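PDB 6KBH: cytochrome P450 monooxygenase from Rhodococcus sp. ECU0066, which probably acts as a self-sufficient monooxygenase, passing electrons through its FMN and [2Fe-2S] cluster to the heme, where molecular oxygen would be activated. Local coordinates for residues 111-116 with 224-229; 575-580 with 650-655. All coordinates share one frame; numbering follows the deposited sequence.

Contact 1: residues 111-116 with 224-229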
loop_
_atom_site.group_PDB
_atom_site.type_symbol
_atom_site.label_atom_id
_atom_site.label_comp_id
_atom_site.label_asym_id
_atom_site.label_seq_id
_atom_site.Cartn_x
_atom_site.Cartn_y
_atom_site.Cartn_z
ATOM N N ASN A 111 -7.484 41.034 1.136
ATOM C CA ASN A 111 -8.860 40.660 0.820
ATOM C C ASN A 111 -9.408 41.512 -0.315
ATOM O O ASN A 111 -10.132 41.010 -1.184
ATOM C CB ASN A 111 -9.747 40.790 2.058
ATOM C CG ASN A 111 -9.751 39.536 2.906
ATOM O OD1 ASN A 111 -9.624 38.425 2.391
ATOM N ND2 ASN A 111 -9.905 39.708 4.213
ATOM N N ALA A 112 -9.077 42.806 -0.320
ATOM C CA ALA A 112 -9.487 43.673 -1.418
ATOM C C ALA A 112 -8.930 43.177 -2.745
ATOM O O ALA A 112 -9.624 43.205 -3.768
ATOM C CB ALA A 112 -9.041 45.110 -1.146
ATOM N N VAL A 113 -7.676 42.715 -2.747
ATOM C CA VAL A 113 -7.083 42.160 -3.961
ATOM C C VAL A 113 -7.842 40.914 -4.400
ATOM O O VAL A 113 -8.102 40.715 -5.594
ATOM C CB VAL A 113 -5.588 41.863 -3.739
ATOM C CG1 VAL A 113 -4.950 41.351 -5.018
ATOM C CG2 VAL A 113 -4.864 43.105 -3.231
ATOM N N LEU A 114 -8.205 40.055 -3.444
ATOM C CA LEU A 114 -8.985 38.866 -3.773
ATOM C C LEU A 114 -10.355 39.240 -4.325
ATOM O O LEU A 114 -10.825 38.645 -5.302
ATOM C CB LEU A 114 -9.137 37.974 -2.540
ATOM C CG LEU A 114 -7.925 37.176 -2.058
ATOM C CD1 LEU A 114 -8.202 36.596 -0.680
ATOM C CD2 LEU A 114 -7.567 36.074 -3.047
ATOM N N ALA A 115 -11.014 40.225 -3.706
ATOM C CA ALA A 115 -12.345 40.618 -4.154
ATOM C C ALA A 115 -12.310 41.262 -5.535
ATOM O O ALA A 115 -13.311 41.222 -6.259
ATOM C CB ALA A 115 -12.982 41.566 -3.139
ATOM N N ARG A 116 -11.173 41.856 -5.915
ATOM C CA ARG A 116 -11.078 42.498 -7.222
ATOM C C ARG A 116 -11.178 41.488 -8.358
ATOM O O ARG A 116 -11.743 41.801 -9.412
ATOM C CB ARG A 116 -9.780 43.298 -7.323
ATOM C CG ARG A 116 -9.859 44.667 -6.666
ATOM C CD ARG A 116 -8.838 45.617 -7.256
ATOM N NE ARG A 116 -7.472 45.160 -7.024
ATOM C CZ ARG A 116 -6.739 45.503 -5.970
ATOM N NH1 ARG A 116 -7.243 46.311 -5.045
ATOM N NH2 ARG A 116 -5.503 45.040 -5.839
ATOM N N ALA A 224 0.759 39.463 -2.300
ATOM C CA ALA A 224 1.336 38.800 -3.466
ATOM C C ALA A 224 0.705 37.435 -3.698
ATOM O O ALA A 224 0.607 36.982 -4.844
ATOM C CB ALA A 224 2.848 38.669 -3.304
ATOM N N VAL A 225 0.275 36.769 -2.626
ATOM C CA VAL A 225 -0.466 35.521 -2.774
ATOM C C VAL A 225 -1.874 35.804 -3.285
ATOM O O VAL A 225 -2.341 35.178 -4.243
ATOM C CB VAL A 225 -0.488 34.752 -1.440
ATOM C CG1 VAL A 225 -1.498 33.618 -1.494
ATOM C CG2 VAL A 225 0.902 34.226 -1.114
ATOM N N ALA A 226 -2.565 36.764 -2.660
ATOM C CA ALA A 226 -3.903 37.138 -3.105
ATOM C C ALA A 226 -3.910 37.567 -4.566
ATOM O O ALA A 226 -4.912 37.376 -5.266
ATOM C CB ALA A 226 -4.454 38.260 -2.224
ATOM N N ASP A 227 -2.806 38.141 -5.045
ATOM C CA ASP A 227 -2.725 38.534 -6.445
ATOM C C ASP A 227 -2.558 37.317 -7.348
ATOM O O ASP A 227 -3.242 37.196 -8.370
ATOM C CB ASP A 227 -1.576 39.523 -6.641
ATOM C CG ASP A 227 -1.740 40.372 -7.886
ATOM O OD1 ASP A 227 -2.757 41.089 -7.984
ATOM O OD2 ASP A 227 -0.845 40.337 -8.757
ATOM N N ALA A 228 -1.662 36.397 -6.983
ATOM C CA ALA A 228 -1.474 35.196 -7.788
ATOM C C ALA A 228 -2.683 34.271 -7.712
ATOM O O ALA A 228 -3.023 33.613 -8.702
ATOM C CB ALA A 228 -0.211 34.459 -7.347
ATOM N N VAL A 229 -3.342 34.208 -6.554
ATOM C CA VAL A 229 -4.507 33.341 -6.406
ATOM C C VAL A 229 -5.699 33.916 -7.160
ATOM O O VAL A 229 -6.474 33.177 -7.780
ATOM C CB VAL A 229 -4.815 33.122 -4.912
ATOM C CG1 VAL A 229 -6.161 32.439 -4.725
ATOM C CG2 VAL A 229 -3.708 32.305 -4.263
#

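Contact 2: residues 575-580 with 650-655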
loop_
_atom_site.group_PDB
_atom_site.type_symbol
_atom_site.label_atom_id
_atom_site.label_comp_id
_atom_site.label_asym_id
_atom_site.label_seq_id
_atom_site.Cartn_x
_atom_site.Cartn_y
_atom_site.Cartn_z
ATOM N N ASP A 575 0.029 -35.493 15.404
ATOM C CA ASP A 575 -0.338 -36.487 16.404
ATOM C C ASP A 575 -1.231 -37.596 15.853
ATOM O O ASP A 575 -1.724 -38.421 16.632
ATOM C CB ASP A 575 -1.008 -35.815 17.612
ATOM C CG ASP A 575 -2.356 -35.173 17.282
ATOM O OD1 ASP A 575 -2.938 -35.446 16.213
ATOM O OD2 ASP A 575 -2.842 -34.384 18.123
ATOM N N ALA A 576 -1.455 -37.634 14.541
ATOM C CA ALA A 576 -2.323 -38.648 13.969
ATOM C C ALA A 576 -1.624 -40.009 13.983
ATOM O O ALA A 576 -0.396 -40.110 14.032
ATOM C CB ALA A 576 -2.731 -38.262 12.547
ATOM N N LYS A 577 -2.434 -41.064 13.943
ATOM C CA LYS A 577 -1.913 -42.428 14.001
ATOM C C LYS A 577 -1.080 -42.765 12.771
ATOM O O LYS A 577 0.046 -43.269 12.882
ATOM C CB LYS A 577 -3.098 -43.380 14.170
ATOM C CG LYS A 577 -3.217 -44.627 13.283
ATOM C CD LYS A 577 -2.070 -45.619 13.451
ATOM C CE LYS A 577 -2.295 -46.866 12.576
ATOM N NZ LYS A 577 -2.325 -46.583 11.120
ATOM N N ARG A 578 -1.642 -42.532 11.589
ATOM C CA ARG A 578 -1.036 -42.930 10.330
ATOM C C ARG A 578 -1.414 -41.894 9.287
ATOM O O ARG A 578 -2.398 -41.161 9.429
ATOM C CB ARG A 578 -1.484 -44.335 9.904
ATOM C CG ARG A 578 -1.035 -44.816 8.519
ATOM C CD ARG A 578 -1.425 -46.269 8.316
ATOM N NE ARG A 578 -2.866 -46.467 8.198
ATOM C CZ ARG A 578 -3.470 -47.043 7.160
ATOM N NH1 ARG A 578 -2.765 -47.496 6.135
ATOM N NH2 ARG A 578 -4.789 -47.180 7.155
ATOM N N TYR A 579 -0.592 -41.811 8.256
ATOM C CA TYR A 579 -0.849 -40.919 7.146
ATOM C C TYR A 579 -0.833 -41.756 5.886
ATOM O O TYR A 579 0.125 -42.486 5.639
ATOM C CB TYR A 579 0.209 -39.818 7.105
ATOM C CG TYR A 579 0.590 -39.405 8.503
ATOM C CD1 TYR A 579 -0.190 -38.502 9.201
ATOM C CD2 TYR A 579 1.674 -39.977 9.157
ATOM C CE1 TYR A 579 0.118 -38.143 10.493
ATOM C CE2 TYR A 579 1.991 -39.623 10.454
ATOM C CZ TYR A 579 1.210 -38.707 11.116
ATOM O OH TYR A 579 1.536 -38.362 12.407
ATOM N N VAL A 580 -1.894 -41.685 5.102
ATOM C CA VAL A 580 -1.851 -42.239 3.763
ATOM C C VAL A 580 -1.995 -41.053 2.837
ATOM O O VAL A 580 -2.861 -40.199 3.052
ATOM C CB VAL A 580 -2.906 -43.331 3.524
ATOM C CG1 VAL A 580 -2.747 -44.409 4.594
ATOM C CG2 VAL A 580 -4.341 -42.778 3.355
ATOM N N ASP A 650 -13.225 -49.193 4.060
ATOM C CA ASP A 650 -13.763 -48.881 5.372
ATOM C C ASP A 650 -12.661 -48.377 6.290
ATOM O O ASP A 650 -11.526 -48.865 6.232
ATOM C CB ASP A 650 -14.494 -50.081 5.987
ATOM C CG ASP A 650 -15.997 -49.878 5.996
ATOM O OD1 ASP A 650 -16.429 -48.741 5.699
ATOM O OD2 ASP A 650 -16.745 -50.833 6.289
ATOM N N PRO A 651 -12.977 -47.429 7.165
ATOM C CA PRO A 651 -11.948 -46.627 7.828
ATOM C C PRO A 651 -11.311 -47.337 9.012
ATOM O O PRO A 651 -11.701 -48.434 9.411
ATOM C CB PRO A 651 -12.742 -45.403 8.303
ATOM C CG PRO A 651 -14.110 -45.936 8.546
ATOM C CD PRO A 651 -14.340 -46.967 7.488
ATOM N N GLU A 652 -10.289 -46.671 9.561
ATOM C CA GLU A 652 -9.765 -46.951 10.897
ATOM C C GLU A 652 -9.684 -45.627 11.650
ATOM O O GLU A 652 -9.326 -44.594 11.068
ATOM C CB GLU A 652 -8.410 -47.677 10.850
ATOM C CG GLU A 652 -7.801 -48.048 12.218
ATOM C CD GLU A 652 -7.101 -46.913 12.901
ATOM O OE1 GLU A 652 -6.648 -46.001 12.182
ATOM O OE2 GLU A 652 -6.952 -46.974 14.141
ATOM N N ASP A 653 -10.040 -45.670 12.935
ATOM C CA ASP A 653 -10.034 -44.555 13.880
ATOM C C ASP A 653 -8.873 -43.569 13.759
ATOM O O ASP A 653 -9.086 -42.352 13.791
ATOM C CB ASP A 653 -10.071 -45.156 15.280
ATOM C CG ASP A 653 -9.706 -44.166 16.360
ATOM O OD1 ASP A 653 -10.458 -43.191 16.536
ATOM O OD2 ASP A 653 -8.677 -44.374 17.044
ATOM N N GLY A 654 -7.642 -44.072 13.648
ATOM C CA GLY A 654 -6.488 -43.191 13.694
ATOM C C GLY A 654 -6.049 -42.608 12.364
ATOM O O GLY A 654 -5.454 -41.525 12.336
ATOM N N THR A 655 -6.327 -43.298 11.257
ATOM C CA THR A 655 -5.779 -42.901 9.964
ATOM C C THR A 655 -6.259 -41.512 9.545
ATOM O O THR A 655 -7.443 -41.179 9.658
ATOM C CB THR A 655 -6.157 -43.916 8.882
ATOM O OG1 THR A 655 -5.619 -45.203 9.211
ATOM C CG2 THR A 655 -5.617 -43.480 7.525
#

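Contact 1: residues 111-116 with 224-229
The methyl group of A226 faces helix 108-116 and is met by two side chains there. L114 brings its branch point closest, CG lying 3.6 Å from A226 CB. V113 approaches with its beta carbon, V113 CB being 4.1 Å from A226 CB. Beyond its branch point L114 extends CD2 over the backbone of A226, 3.7 Å from A226 O, and on to the next turn, where L114 CD2 lies 4.2 Å from V229 CG1. V113 turns CG1 anti to its own backbone N (chi1 -177°), and this methyl comes 3.7 Å from D227 OD1. Charged groups near that carboxylate keep their distance: D227 OD2 has a long, weak ion pair with K231, and R116 NH2 stays 5.3 Å from D227 OD1. An alanine in place of L114 would probably leave the A226 methyl with V113 as its main neighbour and open a gap beside V229. The side chains are positioned by two nearly parallel helices, their short axes 8.3 Å apart at an angle of 9°, with the small A226 at the interface. Helix 108-116 precedes helix 133-139, which carries the heme-binding residues H133 and R137, and so probably corresponds to the B' helix of P450s; helix 219-242 is probably the G helix. This is P450-domain packing away from the heme. No hydrogen bond joins the two segments, so their fit depends on apolar shape, and the charges lie at its border.

Contact 2: residues 575-580 with 650-655
T655 gives up the most surface here, and its hydroxyl is gripped side-on by R578. Two nitrogens reach the one oxygen, R578 NE at 3.2 Å and R578 NH2 at 3.0 Å from T655 OG1, which sits about 17° out of the guanidinium plane. The arginine runs extended through its first two torsions and bends at chi3 (69°), which turns NE toward the threonine hydroxyl. V580 CG1 lies 3.4 Å above the R578 guanidinium plane, toward its rim. T655 OG1 in turn donates to the anti lone pair of E652 OE1, 3.2 Å away, and the same carboxylate oxygen accepts T655 N at 2.9 Å. K577 runs beside T655, both side chains pointing the same way, with K577 CB against the backbone, 3.4 Å from G654 CA. K577 NZ stays 4.5 Å from E652 OE1, too far for a salt bridge. R578 and V580 also make backbone bonds to Q656, placing the contact where parallel strands 578-584 and 655-661 begin, in the nucleotide-binding type of α/β fold found in ferredoxin reductases. Because it donates to a carboxylate and accepts from an arginine, the threonine hydroxyl is probably polarised, relaying between two opposite charges.

Overall arrangement
Contact 1 and contact 2 lie on opposite sides of the chain's centre, their centres about 83 Å apart, and share no secondary-structure element. Contact 1 belongs to the helical P450 part and is mostly buried, two helices meeting through aliphatic side chains, with no hydrogen bond between them. Contact 2 belongs to the α/β part of the reductase half and is only partly buried: it lies where two strands of a parallel sheet begin, and charged and hydroxyl groups do most of the work. Both are away from the annotated cofactor sites. Along the chain they follow in series, the helical pairing closing before the strand region opens.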